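Local atomic coordinates of endosialidase (Enterobacteria phage phi92, PDB entry 4HIZ), a protein that hydrolyses polysialic acid within the chain, at alpha-2,8 and alpha-2,9 linkages, probably so that the phage can cut through its host's capsule. Residues 353-358 with 401-406; 359-364 with 383-388; 85-90 with 347-352; 95-100 with 483-488. One frame throughout, in Å; residues are numbered along the deposited sequence.

Contact 1 (353-358 with 401-406)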
# COMPACT_ATOMS: atom_id res chain seq x y z
N LYS A 353 -19.45 29.11 14.68
CA LYS A 353 -20.53 28.18 14.35
C LYS A 353 -21.87 28.81 14.73
O LYS A 353 -22.02 29.35 15.82
CB LYS A 353 -20.37 26.84 15.07
CG LYS A 353 -19.15 26.01 14.59
CD LYS A 353 -19.33 25.56 13.13
CE LYS A 353 -18.03 24.95 12.52
NZ LYS A 353 -16.89 26.00 12.53
N TYR A 354 -22.82 28.71 13.82
CA TYR A 354 -24.18 29.23 14.06
C TYR A 354 -25.12 28.09 14.39
O TYR A 354 -25.18 27.09 13.65
CB TYR A 354 -24.62 29.95 12.79
CG TYR A 354 -25.98 30.60 12.82
CD1 TYR A 354 -26.14 31.88 13.36
CD2 TYR A 354 -27.08 29.97 12.26
CE1 TYR A 354 -27.40 32.51 13.33
CE2 TYR A 354 -28.32 30.60 12.25
CZ TYR A 354 -28.46 31.84 12.79
OH TYR A 354 -29.71 32.47 12.75
N TYR A 355 -25.86 28.24 15.50
CA TYR A 355 -26.89 27.27 15.86
C TYR A 355 -28.12 27.99 16.37
O TYR A 355 -28.03 28.77 17.32
CB TYR A 355 -26.41 26.40 17.02
CG TYR A 355 -25.26 25.51 16.71
CD1 TYR A 355 -25.46 24.26 16.13
CD2 TYR A 355 -23.96 25.89 17.03
CE1 TYR A 355 -24.40 23.40 15.88
CE2 TYR A 355 -22.89 25.05 16.78
CZ TYR A 355 -23.13 23.81 16.19
OH TYR A 355 -22.09 22.94 15.95
N ASP A 356 -29.26 27.71 15.74
CA ASP A 356 -30.54 28.20 16.25
C ASP A 356 -30.52 29.70 16.53
O ASP A 356 -30.97 30.15 17.59
CB ASP A 356 -30.88 27.46 17.54
CG ASP A 356 -31.07 25.99 17.31
OD1 ASP A 356 -31.54 25.62 16.19
OD2 ASP A 356 -30.75 25.17 18.21
N GLY A 357 -30.01 30.47 15.59
CA GLY A 357 -30.09 31.92 15.68
C GLY A 357 -28.97 32.57 16.47
O GLY A 357 -28.93 33.79 16.57
N ILE A 358 -28.04 31.77 17.00
CA ILE A 358 -26.95 32.32 17.81
C ILE A 358 -25.63 31.97 17.15
O ILE A 358 -25.43 30.84 16.72
CB ILE A 358 -26.99 31.81 19.26
CG1 ILE A 358 -28.32 32.26 19.90
CG2 ILE A 358 -25.78 32.36 20.09
CD1 ILE A 358 -28.48 31.87 21.31
N PHE A 401 -15.08 23.62 17.80
CA PHE A 401 -16.11 23.15 18.71
C PHE A 401 -17.37 22.80 17.94
O PHE A 401 -17.54 23.20 16.78
CB PHE A 401 -16.45 24.24 19.76
CG PHE A 401 -17.05 25.48 19.16
CD1 PHE A 401 -16.22 26.51 18.70
CD2 PHE A 401 -18.44 25.63 19.06
CE1 PHE A 401 -16.76 27.68 18.13
CE2 PHE A 401 -18.98 26.82 18.50
CZ PHE A 401 -18.15 27.81 18.03
N ALA A 402 -18.24 22.04 18.60
CA ALA A 402 -19.62 21.90 18.12
C ALA A 402 -20.59 22.04 19.29
O ALA A 402 -20.20 21.82 20.44
CB ALA A 402 -19.80 20.47 17.49
N LYS A 403 -21.85 22.38 19.00
CA LYS A 403 -22.88 22.44 20.04
C LYS A 403 -23.69 21.15 19.98
O LYS A 403 -24.18 20.75 18.91
CB LYS A 403 -23.83 23.64 19.82
CG LYS A 403 -24.84 23.78 20.93
CD LYS A 403 -25.56 25.15 20.80
CE LYS A 403 -26.52 25.38 21.95
NZ LYS A 403 -27.72 24.49 21.78
N VAL A 404 -23.81 20.48 21.12
CA VAL A 404 -24.61 19.26 21.20
C VAL A 404 -25.53 19.47 22.40
O VAL A 404 -25.07 19.55 23.53
CB VAL A 404 -23.74 18.01 21.42
CG1 VAL A 404 -24.61 16.75 21.49
CG2 VAL A 404 -22.71 17.85 20.29
N GLY A 405 -26.82 19.59 22.14
CA GLY A 405 -27.74 19.96 23.20
C GLY A 405 -27.34 21.29 23.80
O GLY A 405 -27.04 22.25 23.08
N ASP A 406 -27.29 21.34 25.12
CA ASP A 406 -27.04 22.58 25.83
C ASP A 406 -25.57 22.98 25.85
O ASP A 406 -25.23 24.06 26.35
CB ASP A 406 -27.51 22.45 27.28
CG ASP A 406 -29.04 22.44 27.43
OD1 ASP A 406 -29.77 22.84 26.49
OD2 ASP A 406 -29.51 22.05 28.52
O HOH W 1 -15.87 25.17 15.24
O HOH W 2 -28.36 24.07 19.08
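Y355 and K403 reach past each other in opposite directions, and the phenol ring lies alongside the aliphatic part of the lysine. K403 CB sits over the centre of one ring face, 3.5 Å from the centroid, in a CH-pi contact. Beyond it Y355 OH accepts the backbone N-H of K403 (N to OH 3.1 Å) in a nearly straight bond, 165° at the hydrogen, while the OH also rests against A402 CA. K403 CG points away from the backbone N (chi1 -176°), laying the chain along the ring until it bends at the last torsion. This bend takes K403 NZ to G405 O at 2.7 Å, and water 2 links NZ to D356 OD2. Two residues back along each strand, K353 CG lies over one ring face of F401, and K353 CB is 3.7 Å from F401 CE2. The kinked K353 chain brings NZ to D88 in a salt bridge, and water 1 joins K353 NZ (3.0 Å) to F401 N. Strands 353-355 and 401-404 run nearly parallel, 10° apart with axes 8.2 Å apart, joined by side chains, one side-chain-to-backbone bond and water, with no backbone ladder, as where neighbouring beta-propeller blades pack together.

Contact 2 (359-364 with 383-388). With CA (calcium ion), chain B.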
# COMPACT_ATOMS: atom_id res chain seq x y z
N LEU A 359 -24.74 32.95 17.04
CA LEU A 359 -23.44 32.71 16.44
C LEU A 359 -22.45 32.61 17.60
O LEU A 359 -22.36 33.52 18.41
CB LEU A 359 -23.09 33.92 15.54
CG LEU A 359 -21.74 33.85 14.81
CD1 LEU A 359 -21.67 32.58 13.93
CD2 LEU A 359 -21.60 35.15 13.98
N TYR A 360 -21.72 31.49 17.69
CA TYR A 360 -20.67 31.30 18.71
C TYR A 360 -19.32 31.43 18.08
O TYR A 360 -19.13 31.10 16.91
CB TYR A 360 -20.81 29.87 19.30
CG TYR A 360 -22.15 29.65 19.97
CD1 TYR A 360 -22.35 30.05 21.30
CD2 TYR A 360 -23.22 29.07 19.28
CE1 TYR A 360 -23.59 29.89 21.94
CE2 TYR A 360 -24.46 28.88 19.90
CZ TYR A 360 -24.63 29.29 21.23
OH TYR A 360 -25.84 29.12 21.85
N LEU A 361 -18.36 31.96 18.85
CA LEU A 361 -17.02 32.21 18.34
C LEU A 361 -16.01 31.91 19.44
O LEU A 361 -16.24 32.23 20.60
CB LEU A 361 -16.92 33.70 17.90
CG LEU A 361 -15.55 34.23 17.41
CD1 LEU A 361 -15.72 35.38 16.40
CD2 LEU A 361 -14.64 34.73 18.55
N THR A 362 -14.90 31.25 19.08
CA THR A 362 -13.77 31.18 20.02
C THR A 362 -12.54 31.75 19.36
O THR A 362 -12.42 31.69 18.13
CB THR A 362 -13.39 29.70 20.35
OG1 THR A 362 -13.06 29.02 19.14
CG2 THR A 362 -14.53 29.00 21.05
N THR A 363 -11.60 32.29 20.16
CA THR A 363 -10.38 32.81 19.57
C THR A 363 -9.21 31.96 20.00
O THR A 363 -9.27 31.24 21.01
CB THR A 363 -10.06 34.25 20.05
OG1 THR A 363 -9.93 34.25 21.48
CG2 THR A 363 -11.17 35.24 19.66
N ARG A 364 -8.15 32.05 19.22
CA ARG A 364 -6.82 31.59 19.61
C ARG A 364 -6.08 32.74 20.31
O ARG A 364 -6.02 33.86 19.77
CB ARG A 364 -6.02 31.27 18.35
CG ARG A 364 -4.52 30.98 18.61
CD ARG A 364 -3.90 30.48 17.32
NE ARG A 364 -2.46 30.51 17.39
CZ ARG A 364 -1.65 30.02 16.45
NH1 ARG A 364 -2.15 29.44 15.37
NH2 ARG A 364 -0.34 30.08 16.62
N GLU A 383 -23.00 41.67 15.08
CA GLU A 383 -22.94 43.11 15.34
C GLU A 383 -22.58 43.40 16.79
O GLU A 383 -21.89 44.36 17.07
CB GLU A 383 -24.27 43.79 15.01
CG GLU A 383 -24.75 43.54 13.60
CD GLU A 383 -24.36 44.63 12.65
OE1 GLU A 383 -23.15 44.91 12.52
OE2 GLU A 383 -25.29 45.22 12.05
N ASN A 384 -23.07 42.56 17.71
CA ASN A 384 -22.77 42.72 19.14
C ASN A 384 -22.51 41.37 19.77
O ASN A 384 -23.19 40.40 19.43
CB ASN A 384 -23.94 43.38 19.84
CG ASN A 384 -24.13 44.83 19.40
OD1 ASN A 384 -23.40 45.70 19.84
ND2 ASN A 384 -25.06 45.05 18.50
N TRP A 385 -21.56 41.31 20.70
CA TRP A 385 -21.17 40.04 21.29
C TRP A 385 -21.21 40.11 22.81
O TRP A 385 -21.04 41.20 23.39
CB TRP A 385 -19.75 39.73 20.86
CG TRP A 385 -19.55 39.58 19.40
CD1 TRP A 385 -19.29 40.59 18.50
CD2 TRP A 385 -19.54 38.35 18.65
NE1 TRP A 385 -19.14 40.06 17.23
CE2 TRP A 385 -19.28 38.69 17.30
CE3 TRP A 385 -19.74 37.00 18.98
CZ2 TRP A 385 -19.22 37.75 16.28
CZ3 TRP A 385 -19.68 36.05 17.96
CH2 TRP A 385 -19.42 36.43 16.63
N ASN A 386 -21.41 38.95 23.43
CA ASN A 386 -21.19 38.72 24.86
C ASN A 386 -19.94 37.84 24.99
O ASN A 386 -19.83 36.83 24.27
CB ASN A 386 -22.39 37.97 25.43
CG ASN A 386 -23.65 38.81 25.37
OD1 ASN A 386 -24.64 38.47 24.70
ND2 ASN A 386 -23.61 39.94 26.04
N TYR A 387 -19.02 38.19 25.88
CA TYR A 387 -17.70 37.57 25.95
C TYR A 387 -17.45 36.86 27.26
O TYR A 387 -17.89 37.34 28.33
CB TYR A 387 -16.62 38.66 25.86
CG TYR A 387 -16.73 39.52 24.63
CD1 TYR A 387 -16.24 39.07 23.41
CD2 TYR A 387 -17.32 40.79 24.69
CE1 TYR A 387 -16.32 39.87 22.26
CE2 TYR A 387 -17.41 41.59 23.56
CZ TYR A 387 -16.91 41.13 22.34
OH TYR A 387 -17.01 41.93 21.22
N LEU A 388 -16.70 35.76 27.17
CA LEU A 388 -16.20 35.05 28.34
C LEU A 388 -14.73 34.70 28.10
O LEU A 388 -14.43 33.85 27.25
CB LEU A 388 -16.99 33.75 28.55
CG LEU A 388 -18.45 33.87 29.03
CD1 LEU A 388 -19.15 32.51 28.92
CD2 LEU A 388 -18.48 34.35 30.48
CA CA B . -20.02 46.02 16.77
O HOH W 3 -21.56 47.27 18.08
O HOH W 4 -19.65 48.21 17.19
O HOH W 5 -18.40 44.60 18.29
O HOH W 6 -17.69 46.26 15.93
O HOH W 7 -19.42 43.94 15.36
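Strand 358-365, carrying L359 and L361, and strand 386-389, at whose approach W385 lies, are separated by strand 374-378 in an antiparallel sheet and so run the same way. The nearest CA atoms, those of L359 and W385, are 9.1 Å apart, and no hydrogen bond joins the two segments directly. The indole supplies the contact with its six-membered ring. W385 CH2 is 3.7 Å from L359 CD2, and the neighbouring W385 CZ3 is 3.6 Å from L361 CB; both leucines approach the ring obliquely, and the L361 side chain stands at about a right angle to the tryptophan's. The indole is carried over the intervening strand, onto A376 and S378, by a first torsion that sets CG anti to the carbonyl carbon (chi1 -61°). W385 NE1 makes a weak hydrogen bond to G382 O. Two residues before W385, E383 O binds a calcium ion at 2.5 Å; five waters and one further atom add to the shell, and water 3 donates to N384 OD1 (3.0 Å). The chemistry is thus divided between a buried, essentially apolar leucine-tryptophan contact and a largely water-coordinated calcium bound at the preceding loop.

Contact 3 (85-90 with 347-352). With NA (sodium ion), chain C.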
# COMPACT_ATOMS: atom_id res chain seq x y z
N TRP A 85 -3.08 21.19 9.30
CA TRP A 85 -4.09 22.28 9.23
C TRP A 85 -5.44 21.86 8.64
O TRP A 85 -5.85 22.37 7.57
CB TRP A 85 -3.54 23.51 8.43
CG TRP A 85 -2.15 23.93 8.91
CD1 TRP A 85 -1.84 24.63 10.06
CD2 TRP A 85 -0.92 23.67 8.23
NE1 TRP A 85 -0.46 24.78 10.14
CE2 TRP A 85 0.12 24.22 9.02
CE3 TRP A 85 -0.60 23.07 7.01
CZ2 TRP A 85 1.48 24.11 8.66
CZ3 TRP A 85 0.76 22.96 6.64
CH2 TRP A 85 1.78 23.53 7.46
N THR A 86 -6.17 20.98 9.33
CA THR A 86 -7.60 20.89 9.02
C THR A 86 -8.31 22.20 9.42
O THR A 86 -9.38 22.46 8.88
CB THR A 86 -8.30 19.75 9.76
OG1 THR A 86 -8.20 20.00 11.16
CG2 THR A 86 -7.63 18.36 9.40
N GLN A 87 -7.71 23.01 10.31
CA GLN A 87 -8.40 24.25 10.77
C GLN A 87 -8.85 25.10 9.59
O GLN A 87 -8.10 25.26 8.62
CB GLN A 87 -7.47 25.10 11.69
CG GLN A 87 -6.23 25.55 10.99
CD GLN A 87 -5.31 26.44 11.87
OE1 GLN A 87 -4.10 26.45 11.69
NE2 GLN A 87 -5.91 27.20 12.80
N ASP A 88 -10.10 25.59 9.60
CA ASP A 88 -11.23 24.98 10.30
C ASP A 88 -12.22 24.66 9.18
O ASP A 88 -13.09 25.50 8.86
CB ASP A 88 -11.85 25.94 11.34
CG ASP A 88 -13.04 25.33 12.06
OD1 ASP A 88 -13.20 24.07 12.02
OD2 ASP A 88 -13.85 26.10 12.66
N LYS A 89 -12.07 23.49 8.57
CA LYS A 89 -12.66 23.17 7.27
C LYS A 89 -13.49 21.91 7.25
O LYS A 89 -14.08 21.59 6.20
CB LYS A 89 -11.53 22.97 6.22
CG LYS A 89 -10.71 24.26 5.97
CD LYS A 89 -9.67 24.04 4.86
CE LYS A 89 -8.47 23.15 5.38
NZ LYS A 89 -7.52 23.98 6.30
N THR A 90 -13.50 21.14 8.34
CA THR A 90 -14.22 19.85 8.25
C THR A 90 -15.73 19.99 8.08
O THR A 90 -16.32 21.00 8.49
CB THR A 90 -13.94 18.93 9.46
OG1 THR A 90 -14.47 19.51 10.66
CG2 THR A 90 -12.44 18.63 9.60
N ALA A 347 -4.92 37.96 19.67
CA ALA A 347 -5.87 36.92 19.26
C ALA A 347 -5.80 36.66 17.76
O ALA A 347 -5.32 37.51 16.99
CB ALA A 347 -7.30 37.32 19.70
N ALA A 348 -6.29 35.49 17.35
CA ALA A 348 -6.22 35.06 15.96
C ALA A 348 -7.26 33.97 15.73
O ALA A 348 -7.83 33.44 16.69
CB ALA A 348 -4.82 34.45 15.68
N GLU A 349 -7.48 33.65 14.45
CA GLU A 349 -8.10 32.38 14.05
C GLU A 349 -9.37 32.02 14.79
O GLU A 349 -9.43 30.99 15.48
CB GLU A 349 -7.06 31.26 14.20
CG GLU A 349 -5.97 31.41 13.15
CD GLU A 349 -4.81 30.42 13.31
OE1 GLU A 349 -4.84 29.59 14.25
OE2 GLU A 349 -3.86 30.49 12.50
N PRO A 350 -10.41 32.84 14.62
CA PRO A 350 -11.70 32.51 15.23
C PRO A 350 -12.33 31.25 14.64
O PRO A 350 -12.32 31.09 13.42
CB PRO A 350 -12.57 33.72 14.89
CG PRO A 350 -11.94 34.27 13.60
CD PRO A 350 -10.45 34.10 13.84
N CYS A 351 -12.87 30.39 15.50
CA CYS A 351 -13.72 29.30 15.02
C CYS A 351 -15.12 29.82 15.23
O CYS A 351 -15.45 30.34 16.32
CB CYS A 351 -13.52 28.03 15.84
SG CYS A 351 -11.91 27.23 15.50
N ILE A 352 -15.96 29.70 14.21
CA ILE A 352 -17.32 30.23 14.33
C ILE A 352 -18.35 29.19 13.92
O ILE A 352 -18.15 28.46 12.95
CB ILE A 352 -17.53 31.50 13.47
CG1 ILE A 352 -17.12 31.27 12.01
CG2 ILE A 352 -16.73 32.66 14.05
CD1 ILE A 352 -17.48 32.47 11.07
NA NA C . -17.22 21.68 10.94
O HOH W 8 -2.05 27.96 12.59
O HOH W 9 -19.87 22.61 10.41
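E349 OE1 is gripped by two groups, the amide of Q87 and, in a salt bridge, R364 NH1. Q87 NE2 donates to E349 OE1 at 3.0 Å with an angle of 156° at the hydrogen. The acceptor lies close to the amide plane, but the amide comes down on OE1 from above the carboxylate, 78° out of that plane, and the two planes are almost perpendicular. Water 8 donates to both Q87 OE1 (2.7 Å) and E349 OE2 (3.1 Å), which together with the NE2 bond is consistent with a single amide orientation. The peptide bond between Q87 and D88 is cis. D88 OD2 lies 3.6 Å from C351 SG; besides its salt bridge, that oxygen is hydrogen-bonded to S294 OG, and OD1 to S476 OG. The loop is also pinned from within: K89 NZ folds back onto W85 O (2.6 Å) and Q87 O (2.7 Å), and also donates to C148 O. At its end T90 O binds a sodium ion at 2.7 Å, together with V477 O. One direct hydrogen bond, a shared water and a close D88-C351 packing contact thus join an irregular loop to strand 347-355, with the buried carboxylates of D88 and E349 each facing a basic partner.

Contact 4 (95-100 with 483-488). With EDO (1,2-ethanediol), chain R.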
# COMPACT_ATOMS: atom_id res chain seq x y z
N ASN A 95 -23.77 11.71 4.38
CA ASN A 95 -23.21 10.53 5.09
C ASN A 95 -21.70 10.37 5.02
O ASN A 95 -21.18 9.40 5.58
CB ASN A 95 -23.86 9.22 4.64
CG ASN A 95 -25.38 9.26 4.77
OD1 ASN A 95 -25.91 9.74 5.79
ND2 ASN A 95 -26.09 8.80 3.73
N VAL A 96 -21.02 11.27 4.34
CA VAL A 96 -19.55 11.15 4.18
C VAL A 96 -18.89 12.22 5.03
O VAL A 96 -19.34 13.37 5.03
CB VAL A 96 -19.15 11.32 2.70
CG1 VAL A 96 -17.63 11.34 2.52
CG2 VAL A 96 -19.78 10.18 1.87
N ILE A 97 -17.84 11.85 5.76
CA ILE A 97 -17.09 12.84 6.55
C ILE A 97 -15.91 13.35 5.73
O ILE A 97 -15.10 12.55 5.23
CB ILE A 97 -16.57 12.21 7.86
CG1 ILE A 97 -17.73 11.58 8.65
CG2 ILE A 97 -15.83 13.27 8.74
CD1 ILE A 97 -17.26 10.50 9.65
N TYR A 98 -15.80 14.67 5.59
CA TYR A 98 -14.72 15.29 4.84
C TYR A 98 -13.75 16.00 5.77
O TYR A 98 -14.16 16.79 6.64
CB TYR A 98 -15.26 16.35 3.86
CG TYR A 98 -16.11 15.76 2.74
CD1 TYR A 98 -17.45 15.37 2.95
CD2 TYR A 98 -15.58 15.63 1.46
CE1 TYR A 98 -18.21 14.87 1.91
CE2 TYR A 98 -16.34 15.10 0.41
CZ TYR A 98 -17.65 14.74 0.65
OH TYR A 98 -18.38 14.23 -0.39
N ALA A 99 -12.47 15.69 5.60
CA ALA A 99 -11.41 16.34 6.37
C ALA A 99 -10.44 17.04 5.40
O ALA A 99 -9.41 16.46 4.95
CB ALA A 99 -10.63 15.28 7.23
N PRO A 100 -10.74 18.30 5.06
CA PRO A 100 -9.83 19.05 4.20
C PRO A 100 -8.65 19.55 5.02
O PRO A 100 -8.76 19.72 6.24
CB PRO A 100 -10.68 20.26 3.74
CG PRO A 100 -12.13 19.84 4.06
CD PRO A 100 -11.96 19.06 5.36
N TRP A 483 -21.97 10.70 16.60
CA TRP A 483 -20.55 10.82 16.82
C TRP A 483 -20.06 12.24 16.51
O TRP A 483 -20.49 12.87 15.53
CB TRP A 483 -19.79 9.88 15.85
CG TRP A 483 -19.91 8.41 16.07
CD1 TRP A 483 -20.48 7.50 15.21
CD2 TRP A 483 -19.37 7.67 17.17
NE1 TRP A 483 -20.32 6.22 15.72
CE2 TRP A 483 -19.67 6.31 16.93
CE3 TRP A 483 -18.71 8.03 18.35
CZ2 TRP A 483 -19.27 5.29 17.83
CZ3 TRP A 483 -18.32 7.03 19.25
CH2 TRP A 483 -18.61 5.67 18.98
N LEU A 484 -19.18 12.74 17.36
CA LEU A 484 -18.52 14.03 17.12
C LEU A 484 -17.04 13.72 16.79
O LEU A 484 -16.48 12.76 17.32
CB LEU A 484 -18.63 14.86 18.41
CG LEU A 484 -17.81 16.17 18.42
CD1 LEU A 484 -18.53 17.23 19.32
CD2 LEU A 484 -16.37 15.96 18.91
N TYR A 485 -16.43 14.49 15.89
CA TYR A 485 -15.05 14.27 15.45
C TYR A 485 -14.23 15.54 15.68
O TYR A 485 -14.58 16.60 15.16
CB TYR A 485 -15.00 13.94 13.96
CG TYR A 485 -15.86 12.74 13.62
CD1 TYR A 485 -17.24 12.89 13.38
CD2 TYR A 485 -15.32 11.45 13.55
CE1 TYR A 485 -18.06 11.81 13.10
CE2 TYR A 485 -16.14 10.37 13.26
CZ TYR A 485 -17.48 10.55 13.04
OH TYR A 485 -18.30 9.45 12.77
N TYR A 486 -13.15 15.40 16.45
CA TYR A 486 -12.13 16.45 16.48
C TYR A 486 -11.01 15.94 15.61
O TYR A 486 -10.39 14.91 15.94
CB TYR A 486 -11.66 16.69 17.92
CG TYR A 486 -10.42 17.59 18.08
CD1 TYR A 486 -10.31 18.80 17.41
CD2 TYR A 486 -9.35 17.21 18.91
CE1 TYR A 486 -9.23 19.64 17.58
CE2 TYR A 486 -8.24 18.03 19.09
CZ TYR A 486 -8.19 19.25 18.41
OH TYR A 486 -7.09 20.07 18.57
N ILE A 487 -10.75 16.62 14.51
CA ILE A 487 -9.82 16.10 13.50
C ILE A 487 -8.69 17.11 13.44
O ILE A 487 -8.91 18.31 13.20
CB ILE A 487 -10.51 15.94 12.13
CG1 ILE A 487 -11.79 15.11 12.31
CG2 ILE A 487 -9.55 15.28 11.09
CD1 ILE A 487 -12.49 14.76 10.98
N PHE A 488 -7.47 16.63 13.66
CA PHE A 488 -6.40 17.56 14.04
C PHE A 488 -5.04 16.93 13.81
O PHE A 488 -4.94 15.75 13.46
CB PHE A 488 -6.55 17.98 15.51
CG PHE A 488 -6.32 16.86 16.50
CD1 PHE A 488 -7.24 15.84 16.64
CD2 PHE A 488 -5.17 16.84 17.29
CE1 PHE A 488 -7.05 14.79 17.55
CE2 PHE A 488 -4.96 15.82 18.20
CZ PHE A 488 -5.91 14.78 18.34
C1 EDO R . -25.29 13.26 7.56
O1 EDO R . -25.13 13.40 6.15
C2 EDO R . -25.42 11.81 7.97
O2 EDO R . -26.25 11.76 9.13
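Two blades of the catalytic beta-propeller meet here, one contributing strand 96-104 and the other strand 483-490. Strand 71-75, early in the chain, completes the sheet of strands 473-480, 483-490 and 516-523, consistent with the "Velcro" type of closure known in propellers. The segments 96-100 and 483-488 run in similar directions, crossing at -26° with axes 8.9 Å apart, and the contacts between them are made by side chains. I97 meets Y485 at about a right angle: its CD1 methyl stands over one face of the phenol, above the hydroxyl-bearing corner, 3.4 Å from CZ and 3.8 Å from both CE1 and CE2 of the tyrosine. A first torsion placing CG1 anti to the carbonyl carbon (chi1 -55°) sends that branch across to the ring, while I97 CG2 stays behind, 4.3 Å from I487 CD1. The phenol is anchored beyond the contact by a hydrogen bond between its OH and D122 O, and W126 also packs on I97. At the start of the segment N95 and V96 pack on F493 and L494 of a neighbouring subunit, so this blade also borders the trimer interface. Two residues further along each strand the small A99 lies opposite I487, whose CG2 methyl approaches the A99 CB to 4.0 Å.

How the contacts relate
Contacts 1, 2 and 3 share one blade, each using strand 347-355 or 358-365, which are adjacent in its sheet. K353 O and Y360 N, 2.9 Å apart, join contacts 1 and 2, and R364 NH1 reaches E349 OE1 at 2.9 Å from contact 2 to contact 3. K353 NZ to D88 OD2, at 3.0 Å, ties contact 1 to contact 3, which meets contact 4 through T86 OG1 and I487 O, 2.7 Å apart. Contacts 1 and 4 touch at A402 CB and L484 CD1, 3.9 Å apart; the centres of contacts 2 and 4 are about 24 Å apart. Toward the glycan pocket, K89 of contact 3 bonds to C148 O, on the strand that also carries the pocket residue Y146.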